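D-alanyl transferase DltD (Enterococcus faecium TX0133A04, PDB 6PFX) probably takes part in the D-alanylation of lipoteichoic acid, a step in building the cell wall of Gram-positive bacteria. Local coordinates at residues Y63-R68 / F364-H369. Numbering follows the deposited sequence.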
loop_
_atom_site.group_PDB
_atom_site.type_symbol
_atom_site.label_atom_id
_atom_site.label_comp_id
_atom_site.label_asym_id
_atom_site.label_seq_id
_atom_site.Cartn_x
_atom_site.Cartn_y
_atom_site.Cartn_z
ATOM N N TYR A 63 -9.674 -11.027 18.940
ATOM C CA TYR A 63 -10.757 -10.286 19.575
ATOM C C TYR A 63 -12.055 -10.410 18.796
ATOM O O TYR A 63 -13.001 -9.662 19.054
ATOM C CB TYR A 63 -10.288 -8.857 19.846
ATOM C CG TYR A 63 -9.072 -8.905 20.753
ATOM C CD1 TYR A 63 -9.176 -9.430 22.033
ATOM C CD2 TYR A 63 -7.820 -8.496 20.316
ATOM C CE1 TYR A 63 -8.081 -9.523 22.858
ATOM C CE2 TYR A 63 -6.713 -8.575 21.149
ATOM C CZ TYR A 63 -6.856 -9.097 22.417
ATOM O OH TYR A 63 -5.767 -9.195 23.260
ATOM N N GLN A 64 -12.119 -11.368 17.874
ATOM C CA GLN A 64 -13.361 -11.790 17.235
ATOM C C GLN A 64 -14.095 -10.624 16.593
ATOM O O GLN A 64 -15.313 -10.473 16.713
ATOM C CB GLN A 64 -14.245 -12.532 18.230
ATOM C CG GLN A 64 -13.609 -13.802 18.721
ATOM C CD GLN A 64 -14.557 -14.625 19.550
ATOM O OE1 GLN A 64 -14.912 -15.741 19.177
ATOM N NE2 GLN A 64 -14.983 -14.077 20.680
ATOM N N ARG A 65 -13.338 -9.804 15.875
ATOM C CA ARG A 65 -13.917 -8.631 15.254
ATOM C C ARG A 65 -14.719 -9.026 14.019
ATOM O O ARG A 65 -14.588 -10.125 13.474
ATOM C CB ARG A 65 -12.817 -7.631 14.915
ATOM C CG ARG A 65 -11.985 -7.237 16.115
ATOM C CD ARG A 65 -11.042 -6.093 15.766
ATOM N NE ARG A 65 -10.281 -5.714 16.947
ATOM C CZ ARG A 65 -9.234 -4.905 16.943
ATOM N NH1 ARG A 65 -8.821 -4.373 15.812
ATOM N NH2 ARG A 65 -8.603 -4.651 18.079
ATOM N N ASN A 66 -15.522 -8.082 13.545
ATOM C CA ASN A 66 -16.463 -8.318 12.462
ATOM C C ASN A 66 -15.844 -8.149 11.072
ATOM O O ASN A 66 -16.582 -8.006 10.087
ATOM C CB ASN A 66 -17.656 -7.374 12.621
ATOM C CG ASN A 66 -18.871 -7.828 11.842
ATOM O OD1 ASN A 66 -19.116 -9.025 11.697
ATOM N ND2 ASN A 66 -19.639 -6.869 11.331
ATOM N N TYR A 67 -14.518 -8.147 10.973
ATOM C CA TYR A 67 -13.835 -8.067 9.693
ATOM C C TYR A 67 -12.592 -8.945 9.743
ATOM O O TYR A 67 -12.086 -9.291 10.818
ATOM C CB TYR A 67 -13.410 -6.622 9.341
ATOM C CG TYR A 67 -12.384 -6.075 10.299
ATOM C CD1 TYR A 67 -12.769 -5.482 11.487
ATOM C CD2 TYR A 67 -11.027 -6.180 10.025
ATOM C CE1 TYR A 67 -11.840 -5.001 12.378
ATOM C CE2 TYR A 67 -10.096 -5.711 10.911
ATOM C CZ TYR A 67 -10.509 -5.128 12.093
ATOM O OH TYR A 67 -9.600 -4.636 13.007
ATOM N N ARG A 68 -12.088 -9.266 8.549
ATOM C CA ARG A 68 -10.771 -9.858 8.348
ATOM C C ARG A 68 -10.006 -9.053 7.316
ATOM O O ARG A 68 -10.518 -8.798 6.208
ATOM C CB ARG A 68 -10.961 -11.308 7.880
ATOM C CG ARG A 68 -9.676 -12.062 7.644
ATOM C CD ARG A 68 -9.900 -13.554 7.348
ATOM N NE ARG A 68 -10.406 -14.311 8.494
ATOM C CZ ARG A 68 -11.679 -14.659 8.670
ATOM N NH1 ARG A 68 -12.602 -14.320 7.782
ATOM N NH2 ARG A 68 -12.029 -15.351 9.744
ATOM N N PHE A 364 -12.447 2.858 13.484
ATOM C CA PHE A 364 -12.900 3.052 12.107
ATOM C C PHE A 364 -13.705 1.854 11.631
ATOM O O PHE A 364 -14.870 1.984 11.248
ATOM C CB PHE A 364 -11.671 3.268 11.214
ATOM C CG PHE A 364 -11.959 3.398 9.731
ATOM C CD1 PHE A 364 -12.964 4.222 9.256
ATOM C CD2 PHE A 364 -11.172 2.718 8.812
ATOM C CE1 PHE A 364 -13.204 4.348 7.869
ATOM C CE2 PHE A 364 -11.371 2.856 7.455
ATOM C CZ PHE A 364 -12.411 3.660 6.974
ATOM N N LEU A 365 -13.090 0.670 11.649
ATOM C CA LEU A 365 -13.721 -0.519 11.091
ATOM C C LEU A 365 -14.871 -1.032 11.963
ATOM O O LEU A 365 -15.799 -1.664 11.442
ATOM C CB LEU A 365 -12.664 -1.608 10.856
ATOM C CG LEU A 365 -11.549 -1.267 9.859
ATOM C CD1 LEU A 365 -10.639 -2.476 9.575
ATOM C CD2 LEU A 365 -12.149 -0.764 8.556
ATOM N N GLU A 366 -14.840 -0.791 13.278
ATOM C CA GLU A 366 -15.933 -1.202 14.166
ATOM C C GLU A 366 -17.001 -0.124 14.333
ATOM O O GLU A 366 -17.986 -0.349 15.049
ATOM C CB GLU A 366 -15.398 -1.611 15.546
ATOM C CG GLU A 366 -14.473 -2.822 15.495
ATOM C CD GLU A 366 -14.215 -3.445 16.865
ATOM O OE1 GLU A 366 -14.044 -4.683 16.935
ATOM O OE2 GLU A 366 -14.200 -2.701 17.871
ATOM N N GLU A 367 -16.817 1.036 13.696
ATOM C CA GLU A 367 -17.793 2.130 13.703
ATOM C C GLU A 367 -18.130 2.632 15.110
ATOM O O GLU A 367 -19.271 2.984 15.409
ATOM C CB GLU A 367 -19.028 1.772 12.863
ATOM C CG GLU A 367 -18.647 1.436 11.414
ATOM C CD GLU A 367 -19.806 1.542 10.434
ATOM O OE1 GLU A 367 -20.793 2.249 10.728
ATOM O OE2 GLU A 367 -19.724 0.913 9.358
ATOM N N ASN A 368 -17.120 2.733 15.978
ATOM C CA ASN A 368 -17.334 3.423 17.247
ATOM C C ASN A 368 -17.777 4.856 16.998
ATOM O O ASN A 368 -18.643 5.385 17.706
ATOM C CB ASN A 368 -16.054 3.406 18.079
ATOM C CG ASN A 368 -15.734 2.040 18.604
ATOM O OD1 ASN A 368 -15.319 1.158 17.857
ATOM N ND2 ASN A 368 -15.927 1.848 19.902
ATOM N N HIS A 369 -17.161 5.500 16.010
ATOM C CA HIS A 369 -17.549 6.804 15.501
ATOM C C HIS A 369 -17.523 6.692 13.984
ATOM O O HIS A 369 -16.824 5.843 13.420
ATOM C CB HIS A 369 -16.581 7.903 15.945
ATOM C CG HIS A 369 -16.411 7.984 17.426
ATOM N ND1 HIS A 369 -17.400 8.451 18.264
ATOM C CD2 HIS A 369 -15.370 7.645 18.223
ATOM C CE1 HIS A 369 -16.975 8.399 19.514
ATOM N NE2 HIS A 369 -15.747 7.914 19.516
#
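L365 lays one methyl group squarely on the ring of Y67, and this is the apolar half of the contact. L365 CD1 stands over the middle of the Y67 ring, 3.6 Å from its centroid and 14° off the ring normal, a CH-pi arrangement in which the closest ring atom is Y67 CE2, 3.5 Å from L365 CD1. L365 CB lies on the same side of the ring, above its CD1-CE1 margin, 3.8 Å from Y67 CE1. The beta carbon of Y67 already points toward the helix end, and with CG between the backbone N and the carbonyl carbon (chi1 65°) the ring presents a face to L365. I40 on strand 39-43 touches both side chains, and I361, one turn earlier on the helix, also packs on Y67.

In the fold, this joins the loop that leads from helix 56-62 into strand 68-71, an outermost strand of the five-stranded parallel sheet, to the C-terminal end of helix 351-365. Parallel strands connected by helices suit the SGNH hydrolase clan to which DltD belongs. Both helices finish in Schellman motifs, with Q64 and E367 taking the positive-phi positions.

The polar half is looser. E366 reaches across R65 at about a right angle, its OE1 lying 3.4 Å from R65 CG, against the aliphatic part of the arginine. The salt bridge from R65 NE to E366 OE1 is long at 3.9 Å, and the oxygen is well out of the guanidinium plane, leaving attraction between charges without a directed N-H. In contrast, R65 NH1 donates to Y67 OH at 2.9 Å, with the hydroxyl oxygen only 3° out of the guanidinium plane; the same nitrogen also pairs with D358 of helix 351-365.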